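Local coordinates for protein putative N-acetylneuraminate lyase (PDB 6RB7) that is a predicted enzyme of the dihydrodipicolinate synthetase family, built on a (beta/alpha)8 barrel and found here as four copies in one assembly, at residues A[168-173]-A[198-203]; A[45-50]-A[290-295]; A[106-111]-A[132-137]. One frame throughout, in Å; residues are numbered along the deposited sequence.

Contact 1. Residues A[168-173]-A[198-203]; sequences VIYNIP and ANSSMP. Unlike the reference sequence in segment 198-203: A198 (reference Lys).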
loop_
_atom_site.group_PDB
_atom_site.type_symbol
_atom_site.label_atom_id
_atom_site.label_comp_id
_atom_site.label_asym_id
_atom_site.label_seq_id
_atom_site.Cartn_x
_atom_site.Cartn_y
_atom_site.Cartn_z
ATOM N N VAL A 168 -23.510 -13.097 7.681
ATOM C CA VAL A 168 -22.106 -12.803 8.113
ATOM C C VAL A 168 -21.379 -12.014 7.038
ATOM O O VAL A 168 -21.248 -12.489 5.895
ATOM C CB VAL A 168 -21.341 -14.087 8.438
ATOM C CG1 VAL A 168 -19.923 -13.792 8.873
ATOM C CG2 VAL A 168 -22.057 -14.913 9.513
ATOM N N ILE A 169 -20.837 -10.846 7.405
ATOM C CA ILE A 169 -19.955 -10.079 6.499
ATOM C C ILE A 169 -18.566 -10.692 6.578
ATOM O O ILE A 169 -18.086 -10.893 7.707
ATOM C CB ILE A 169 -19.911 -8.620 6.965
ATOM C CG1 ILE A 169 -21.292 -7.982 6.900
ATOM C CG2 ILE A 169 -18.846 -7.846 6.201
ATOM C CD1 ILE A 169 -21.381 -6.734 7.765
ATOM N N TYR A 170 -17.920 -10.928 5.448
ATOM C CA TYR A 170 -16.534 -11.442 5.428
ATOM C C TYR A 170 -15.614 -10.283 5.067
ATOM O O TYR A 170 -15.618 -9.822 3.904
ATOM C CB TYR A 170 -16.408 -12.654 4.523
ATOM C CG TYR A 170 -15.174 -13.474 4.794
ATOM C CD1 TYR A 170 -13.930 -12.987 4.504
ATOM C CD2 TYR A 170 -15.257 -14.736 5.381
ATOM C CE1 TYR A 170 -12.790 -13.744 4.721
ATOM C CE2 TYR A 170 -14.114 -15.466 5.674
ATOM C CZ TYR A 170 -12.876 -14.954 5.378
ATOM O OH TYR A 170 -11.721 -15.663 5.621
ATOM N N ASN A 171 -14.804 -9.830 6.044
ATOM C CA ASN A 171 -13.870 -8.699 5.847
ATOM C C ASN A 171 -12.509 -9.242 5.444
ATOM O O ASN A 171 -11.892 -9.949 6.229
ATOM C CB ASN A 171 -13.797 -7.839 7.102
ATOM C CG ASN A 171 -12.971 -6.595 6.921
ATOM O OD1 ASN A 171 -13.114 -5.924 5.901
ATOM N ND2 ASN A 171 -12.090 -6.295 7.880
ATOM N N ILE A 172 -12.071 -8.946 4.232
ATOM C CA ILE A 172 -10.763 -9.441 3.708
ATOM C C ILE A 172 -10.171 -8.371 2.796
ATOM O O ILE A 172 -10.078 -8.536 1.582
ATOM C CB ILE A 172 -10.939 -10.834 3.084
ATOM C CG1 ILE A 172 -9.584 -11.397 2.641
ATOM C CG2 ILE A 172 -11.997 -10.847 1.991
ATOM C CD1 ILE A 172 -9.488 -12.895 2.774
ATOM N N PRO A 173 -9.793 -7.210 3.362
ATOM C CA PRO A 173 -9.407 -6.058 2.552
ATOM C C PRO A 173 -8.192 -6.344 1.679
ATOM O O PRO A 173 -8.104 -5.752 0.572
ATOM C CB PRO A 173 -9.151 -4.923 3.532
ATOM C CG PRO A 173 -8.989 -5.611 4.870
ATOM C CD PRO A 173 -9.795 -6.893 4.798
ATOM N N ALA A 198 -16.828 -12.122 9.878
ATOM C CA ALA A 198 -15.647 -12.983 9.786
ATOM C C ALA A 198 -14.480 -12.107 9.376
ATOM O O ALA A 198 -14.507 -11.556 8.251
ATOM C CB ALA A 198 -15.889 -14.126 8.853
ATOM N N ASN A 199 -13.555 -11.877 10.293
ATOM C CA ASN A 199 -12.506 -10.856 10.070
ATOM C C ASN A 199 -11.201 -11.516 9.659
ATOM O O ASN A 199 -10.543 -12.150 10.520
ATOM C CB ASN A 199 -12.264 -10.001 11.296
ATOM C CG ASN A 199 -11.407 -8.828 10.881
ATOM O OD1 ASN A 199 -11.861 -8.044 10.053
ATOM N ND2 ASN A 199 -10.158 -8.773 11.320
ATOM N N SER A 200 -10.763 -11.233 8.429
ATOM C CA SER A 200 -9.489 -11.783 7.898
ATOM C C SER A 200 -8.455 -10.678 7.649
ATOM O O SER A 200 -7.363 -11.023 7.202
ATOM C CB SER A 200 -9.683 -12.630 6.678
ATOM O OG SER A 200 -10.174 -13.916 7.103
ATOM N N SER A 201 -8.731 -9.436 8.033
ATOM C CA SER A 201 -7.687 -8.405 8.073
ATOM C C SER A 201 -6.675 -8.827 9.138
ATOM O O SER A 201 -7.020 -9.590 10.051
ATOM C CB SER A 201 -8.263 -7.047 8.354
ATOM O OG SER A 201 -8.638 -6.913 9.711
ATOM N N MET A 202 -5.448 -8.347 9.024
ATOM C CA MET A 202 -4.401 -8.783 9.976
ATOM C C MET A 202 -4.474 -8.133 11.352
ATOM O O MET A 202 -4.103 -8.783 12.330
ATOM C CB MET A 202 -3.017 -8.637 9.359
ATOM C CG MET A 202 -2.808 -9.511 8.140
ATOM S SD MET A 202 -3.172 -11.240 8.362
ATOM C CE MET A 202 -1.903 -11.676 9.550
ATOM N N PRO A 203 -4.882 -6.859 11.537
ATOM C CA PRO A 203 -4.890 -6.299 12.883
ATOM C C PRO A 203 -5.954 -6.952 13.768
ATOM O O PRO A 203 -7.135 -6.939 13.435
ATOM C CB PRO A 203 -5.166 -4.810 12.689
ATOM C CG PRO A 203 -4.795 -4.540 11.234
ATOM C CD PRO A 203 -5.161 -5.834 10.512
#

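Contact 2. Residues A[45-50]-A[290-295]; sequences FYACYD and VIKAIL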
loop_
_atom_site.group_PDB
_atom_site.type_symbol
_atom_site.label_atom_id
_atom_site.label_comp_id
_atom_site.label_asym_id
_atom_site.label_seq_id
_atom_site.Cartn_x
_atom_site.Cartn_y
_atom_site.Cartn_z
ATOM N N PHE A 45 -14.638 -25.296 4.335
ATOM C CA PHE A 45 -14.849 -26.524 3.563
ATOM C C PHE A 45 -14.104 -26.428 2.243
ATOM O O PHE A 45 -14.222 -25.418 1.526
ATOM C CB PHE A 45 -16.337 -26.695 3.335
ATOM C CG PHE A 45 -16.757 -28.089 2.920
ATOM C CD1 PHE A 45 -17.003 -29.041 3.890
ATOM C CD2 PHE A 45 -16.932 -28.403 1.589
ATOM C CE1 PHE A 45 -17.389 -30.312 3.513
ATOM C CE2 PHE A 45 -17.314 -29.677 1.212
ATOM C CZ PHE A 45 -17.540 -30.642 2.186
ATOM N N TYR A 46 -13.317 -27.435 1.898
ATOM C CA TYR A 46 -12.523 -27.410 0.649
ATOM C C TYR A 46 -13.379 -27.797 -0.558
ATOM O O TYR A 46 -14.422 -28.477 -0.438
ATOM C CB TYR A 46 -11.313 -28.341 0.767
ATOM C CG TYR A 46 -10.454 -28.056 1.967
ATOM C CD1 TYR A 46 -10.007 -26.769 2.216
ATOM C CD2 TYR A 46 -10.164 -29.031 2.911
ATOM C CE1 TYR A 46 -9.243 -26.482 3.335
ATOM C CE2 TYR A 46 -9.378 -28.766 4.008
ATOM C CZ TYR A 46 -8.932 -27.476 4.244
ATOM O OH TYR A 46 -8.135 -27.197 5.339
ATOM N N ALA A 47 -12.919 -27.359 -1.727
ATOM C CA ALA A 47 -13.452 -27.825 -3.029
ATOM C C ALA A 47 -13.101 -29.290 -3.215
ATOM O O ALA A 47 -11.924 -29.636 -3.151
ATOM C CB ALA A 47 -12.972 -26.983 -4.172
ATOM N N CYS A 48 -14.102 -30.129 -3.469
ATOM C CA CYS A 48 -13.916 -31.585 -3.661
ATOM C C CYS A 48 -14.239 -31.908 -5.115
ATOM O O CYS A 48 -15.435 -31.789 -5.524
ATOM C CB CYS A 48 -14.837 -32.355 -2.742
ATOM S SG CYS A 48 -14.523 -32.057 -0.986
ATOM N N TYR A 49 -13.222 -32.313 -5.873
ATOM C CA TYR A 49 -13.362 -32.576 -7.305
ATOM C C TYR A 49 -13.128 -34.051 -7.610
ATOM O O TYR A 49 -12.467 -34.758 -6.867
ATOM C CB TYR A 49 -12.393 -31.752 -8.138
ATOM C CG TYR A 49 -12.437 -30.259 -7.896
ATOM C CD1 TYR A 49 -13.505 -29.490 -8.311
ATOM C CD2 TYR A 49 -11.335 -29.626 -7.347
ATOM C CE1 TYR A 49 -13.512 -28.112 -8.142
ATOM C CE2 TYR A 49 -11.329 -28.246 -7.171
ATOM C CZ TYR A 49 -12.402 -27.496 -7.605
ATOM O OH TYR A 49 -12.445 -26.135 -7.404
ATOM N N ASP A 50 -13.746 -34.460 -8.718
ATOM C CA ASP A 50 -13.476 -35.790 -9.305
ATOM C C ASP A 50 -12.208 -35.697 -10.167
ATOM O O ASP A 50 -11.564 -34.648 -10.239
ATOM C CB ASP A 50 -14.722 -36.293 -10.038
ATOM C CG ASP A 50 -15.104 -35.546 -11.308
ATOM O OD1 ASP A 50 -14.235 -34.777 -11.862
ATOM O OD2 ASP A 50 -16.302 -35.669 -11.708
ATOM N N VAL A 290 -1.610 -28.658 -1.301
ATOM C CA VAL A 290 -0.836 -29.353 -0.245
ATOM C C VAL A 290 -1.813 -29.982 0.737
ATOM O O VAL A 290 -1.667 -31.140 1.083
ATOM C CB VAL A 290 0.149 -28.398 0.458
ATOM C CG1 VAL A 290 0.761 -29.040 1.675
ATOM C CG2 VAL A 290 1.175 -27.875 -0.507
ATOM N N ILE A 291 -2.824 -29.227 1.198
ATOM C CA ILE A 291 -3.766 -29.780 2.206
ATOM C C ILE A 291 -4.519 -30.985 1.634
ATOM O O ILE A 291 -4.653 -31.977 2.334
ATOM C CB ILE A 291 -4.736 -28.670 2.708
ATOM C CG1 ILE A 291 -3.963 -27.647 3.550
ATOM C CG2 ILE A 291 -5.865 -29.291 3.505
ATOM C CD1 ILE A 291 -4.785 -26.436 3.925
ATOM N N LYS A 292 -4.983 -30.926 0.379
ATOM C CA LYS A 292 -5.722 -32.089 -0.165
ATOM C C LYS A 292 -4.792 -33.299 -0.210
ATOM O O LYS A 292 -5.257 -34.399 0.076
ATOM C CB LYS A 292 -6.268 -31.727 -1.538
ATOM C CG LYS A 292 -7.358 -30.672 -1.471
ATOM C CD LYS A 292 -7.944 -30.284 -2.820
ATOM C CE LYS A 292 -8.736 -28.987 -2.729
ATOM N NZ LYS A 292 -9.453 -28.733 -3.989
ATOM N N ALA A 293 -3.515 -33.105 -0.519
ATOM C CA ALA A 293 -2.555 -34.234 -0.579
ATOM C C ALA A 293 -2.301 -34.782 0.844
ATOM O O ALA A 293 -2.177 -36.009 1.040
ATOM C CB ALA A 293 -1.296 -33.834 -1.278
ATOM N N ILE A 294 -2.206 -33.897 1.836
ATOM C CA ILE A 294 -2.065 -34.302 3.254
ATOM C C ILE A 294 -3.276 -35.148 3.644
ATOM O O ILE A 294 -3.098 -36.167 4.361
ATOM C CB ILE A 294 -1.906 -33.090 4.186
ATOM C CG1 ILE A 294 -0.531 -32.472 3.947
ATOM C CG2 ILE A 294 -2.111 -33.481 5.625
ATOM C CD1 ILE A 294 -0.336 -31.118 4.602
ATOM N N LEU A 295 -4.484 -34.730 3.301
ATOM C CA LEU A 295 -5.693 -35.475 3.724
ATOM C C LEU A 295 -5.740 -36.840 3.027
ATOM O O LEU A 295 -6.291 -37.767 3.621
ATOM C CB LEU A 295 -6.944 -34.638 3.456
ATOM C CG LEU A 295 -7.074 -33.441 4.397
ATOM C CD1 LEU A 295 -8.261 -32.608 3.995
ATOM C CD2 LEU A 295 -7.141 -33.912 5.830
#

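Contact 3. Residues A[106-111]-A[132-137]; sequences KLTVIA and GVDAIA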
loop_
_atom_site.group_PDB
_atom_site.type_symbol
_atom_site.label_atom_id
_atom_site.label_comp_id
_atom_site.label_asym_id
_atom_site.label_seq_id
_atom_site.Cartn_x
_atom_site.Cartn_y
_atom_site.Cartn_z
ATOM N N LYS A 106 -25.672 -32.070 12.370
ATOM C CA LYS A 106 -24.587 -32.173 13.345
ATOM C C LYS A 106 -23.634 -30.985 13.232
ATOM O O LYS A 106 -22.713 -30.895 14.045
ATOM C CB LYS A 106 -23.883 -33.506 13.143
ATOM C CG LYS A 106 -24.763 -34.681 13.598
ATOM C CD LYS A 106 -24.131 -36.024 13.394
ATOM C CE LYS A 106 -25.120 -37.172 13.422
ATOM N NZ LYS A 106 -25.852 -37.249 14.704
ATOM N N LEU A 107 -23.787 -30.154 12.205
ATOM C CA LEU A 107 -22.856 -29.034 11.927
ATOM C C LEU A 107 -23.656 -27.754 11.816
ATOM O O LEU A 107 -24.659 -27.740 11.089
ATOM C CB LEU A 107 -22.095 -29.260 10.617
ATOM C CG LEU A 107 -21.115 -30.429 10.618
ATOM C CD1 LEU A 107 -20.731 -30.774 9.220
ATOM C CD2 LEU A 107 -19.881 -30.088 11.457
ATOM N N THR A 108 -23.125 -26.676 12.374
ATOM C CA THR A 108 -23.590 -25.332 11.996
ATOM C C THR A 108 -23.099 -25.121 10.563
ATOM O O THR A 108 -21.907 -25.369 10.303
ATOM C CB THR A 108 -23.064 -24.274 12.945
ATOM O OG1 THR A 108 -23.566 -24.559 14.260
ATOM C CG2 THR A 108 -23.456 -22.872 12.537
ATOM N N VAL A 109 -23.949 -24.688 9.656
ATOM C CA VAL A 109 -23.550 -24.521 8.246
ATOM C C VAL A 109 -23.651 -23.049 7.892
ATOM O O VAL A 109 -24.772 -22.477 7.958
ATOM C CB VAL A 109 -24.337 -25.411 7.276
ATOM C CG1 VAL A 109 -23.926 -25.128 5.840
ATOM C CG2 VAL A 109 -24.143 -26.874 7.622
ATOM N N ILE A 110 -22.518 -22.454 7.517
ATOM C CA ILE A 110 -22.475 -21.078 6.997
ATOM C C ILE A 110 -22.125 -21.199 5.520
ATOM O O ILE A 110 -21.063 -21.761 5.195
ATOM C CB ILE A 110 -21.431 -20.237 7.743
ATOM C CG1 ILE A 110 -21.657 -20.202 9.252
ATOM C CG2 ILE A 110 -21.371 -18.840 7.124
ATOM C CD1 ILE A 110 -20.538 -19.535 10.023
ATOM N N ALA A 111 -23.013 -20.754 4.644
ATOM C CA ALA A 111 -22.812 -20.826 3.179
ATOM C C ALA A 111 -22.391 -19.452 2.655
ATOM O O ALA A 111 -23.156 -18.512 2.716
ATOM C CB ALA A 111 -24.055 -21.296 2.490
ATOM N N GLY A 132 -31.977 -24.611 4.318
ATOM C CA GLY A 132 -32.015 -24.433 5.779
ATOM C C GLY A 132 -30.624 -24.303 6.383
ATOM O O GLY A 132 -30.387 -24.763 7.524
ATOM N N VAL A 133 -29.732 -23.593 5.696
ATOM C CA VAL A 133 -28.414 -23.299 6.309
ATOM C C VAL A 133 -28.644 -22.409 7.540
ATOM O O VAL A 133 -29.665 -21.693 7.638
ATOM C CB VAL A 133 -27.455 -22.626 5.313
ATOM C CG1 VAL A 133 -27.195 -23.505 4.118
ATOM C CG2 VAL A 133 -27.940 -21.250 4.913
ATOM N N ASP A 134 -27.686 -22.375 8.452
ATOM C CA ASP A 134 -27.747 -21.513 9.640
ATOM C C ASP A 134 -27.519 -20.065 9.240
ATOM O O ASP A 134 -28.242 -19.158 9.745
ATOM C CB ASP A 134 -26.758 -21.982 10.692
ATOM C CG ASP A 134 -27.147 -23.367 11.188
ATOM O OD1 ASP A 134 -28.061 -23.432 12.043
ATOM O OD2 ASP A 134 -26.615 -24.350 10.639
ATOM N N ALA A 135 -26.543 -19.823 8.375
ATOM C CA ALA A 135 -26.196 -18.461 7.958
ATOM C C ALA A 135 -25.716 -18.481 6.519
ATOM O O ALA A 135 -25.190 -19.519 6.058
ATOM C CB ALA A 135 -25.125 -17.882 8.886
ATOM N N ILE A 136 -25.800 -17.329 5.895
ATOM C CA ILE A 136 -25.080 -17.041 4.648
ATOM C C ILE A 136 -24.019 -15.989 4.950
ATOM O O ILE A 136 -24.144 -15.265 5.949
ATOM C CB ILE A 136 -26.022 -16.587 3.517
ATOM C CG1 ILE A 136 -26.865 -15.374 3.926
ATOM C CG2 ILE A 136 -26.880 -17.769 3.067
ATOM C CD1 ILE A 136 -27.463 -14.667 2.704
ATOM N N ALA A 137 -23.014 -15.954 4.102
ATOM C CA ALA A 137 -21.885 -15.017 4.237
ATOM C C ALA A 137 -21.559 -14.377 2.908
ATOM O O ALA A 137 -21.868 -14.946 1.844
ATOM C CB ALA A 137 -20.673 -15.720 4.797
#

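Contact 1. Residues A[168-173]-A[198-203]
N171 and N199 sit next to each other on parallel strands, and their side chains run alongside, pointing the same way. N171 ND2 donates to N199 OD1 at 2.8 Å. The bond is almost straight, at 175°, and the acceptor lies in the amide plane of N171. The two amide planes are turned 28° apart. N171 reaches this position with CG opposite the backbone N (chi1 -174°). Its other amide atom, OD1, accepts from the backbone of L180, so the amide is held at both ends. N199 extends the hydrogen-bond network: N199 ND2 donates to S201 OG at 2.9 Å, and S201 OG also bonds to D206. Helix 204-214 packs against both asparagines.

Y170 and A198 lie on the other face of the sheet. A198, where the reference sequence has Lys, brings CB to 3.6 Å from Y170 CD2. A198 O stands over one face of the ring, toward its rim. The far end of the ring meets S200: Y170 OH and S200 OG share a hydrogen bond of 2.8 Å. The backbone joins in register. A198 N bonds to I169 O, N171 N to A198 O and S200 N to N171 O, each at 2.8 Å. Past the strands, P173 CG touches S201 CB at 3.8 Å. I172 is the N-cap residue of the short helix 173-176. Neighbouring parallel strands with one face toward the barrel interior and the other under a helix are typical of the (beta/alpha)8 barrel, here at the C-terminal ends of its strands.

Contact 2. Residues A[45-50]-A[290-295]
K292 NZ is gripped by three groups. It donates to A47 O at 2.8 Å, forms a salt bridge with E83 and bonds to the backbone O of A305. The contact ties the loop after the first strand of the (beta/alpha)8 barrel to helix 287-299, which lies far along the chain. The bond to A47 O is not head-on: the donor is tilted 26° from the carbonyl plane.

K292 gets there with a stretched side chain. Its CG lies opposite the carbonyl carbon (chi1 -68°), and beyond CG the chain is extended. The tip thus crosses from the helix to the loop backbone, although the root of the side chain does not aim at it. K292 CE passes A47 O at 3.3 Å. The Y49 ring lies obliquely beside the ammonium group, with Y49 CE2 3.7 Å from K292 NZ. Y49 OH bonds to E83, the same residue that pairs with K292, so E83 links the two side chains. The nearby carboxylate probably favours a charged lysine here.

In a second, apolar part Y46 meets I291 and L295. Y46 CB heads toward the helix, and its side chain crosses those of I291 and L295 at about right angles. L295 CD1 comes to 4.0 Å from Y46 CE2. Both branches of I291 reach the phenol end of the ring. The hydroxyl itself bonds to G242 O, which fixes the far end of the ring. Helix 263-281 packs on I291 through M280. I291 CG2 touches Y46 CE2 at 3.6 Å, and I291 CD1 lies 3.7 Å from Y46 OH.

Contact 3. Residues A[106-111]-A[132-137]
D134 reaches across to the start of strand 108-112 and holds it by its carboxylate. D134 CB rests 3.4 Å from V109 O and also touches T108 CG2. CG continues past the same methyl, and the two side chains cross at about a right angle. With chi1 at -64°, CG is swung to the side of the backbone N and away from C=O, and this turns the carboxylate toward V109. There D134 OD2 accepts from V109 N at 2.9 Å, with a nearly straight N-H at 169°. The donor comes from the anti side of the carboxylate, somewhat out of its plane. The other oxygen, OD1, forms a salt bridge with K37. K37 also offers its backbone O to T108 OG1, so one residue outside the pair braces both.

V109 O takes two donors. D134 N approaches V109 O at 3.0 Å on a bent path of 131°, and A135 N at 3.2 Å. From here the strands pair in parallel. A111 N bonds to A135 O, and A137 N to A111 O, both at 2.9 Å.

The side chains divide by face. V133 CG1 meets V109 CG1 at 4.0 Å and lies close to A111 CB, under L96 of helix 89-103 and A128 of helix 118-130. On the other face I110 packs on A135 and A137, its CG2 lying 4.0 Å from A137 CB. Strand, helix and parallel strand form a beta-alpha-beta crossover, the repeating unit of the (beta/alpha)8 barrel.

Contacts 1 and 3 belong to the same parallel sheet. Strands 135-138 and 166-171 are neighbours in it, and the contacts meet where V168 N lies 2.8 Å from I136 O, a probable hydrogen bond. Their centres are 18 Å apart. Contact 2 touches neither: its nearest atoms are about 10 Å from contact 1 and about 7 Å from contact 3. Its two segments lie far apart in sequence and enclose both of the others along the chain. The bicine pocket (A260, G261, K262) uses none of these segments. The side chain of P173 is about 6 Å from a glycerol, and that of I291 about 6 Å from a bound Tris; both are probably crystallisation additives.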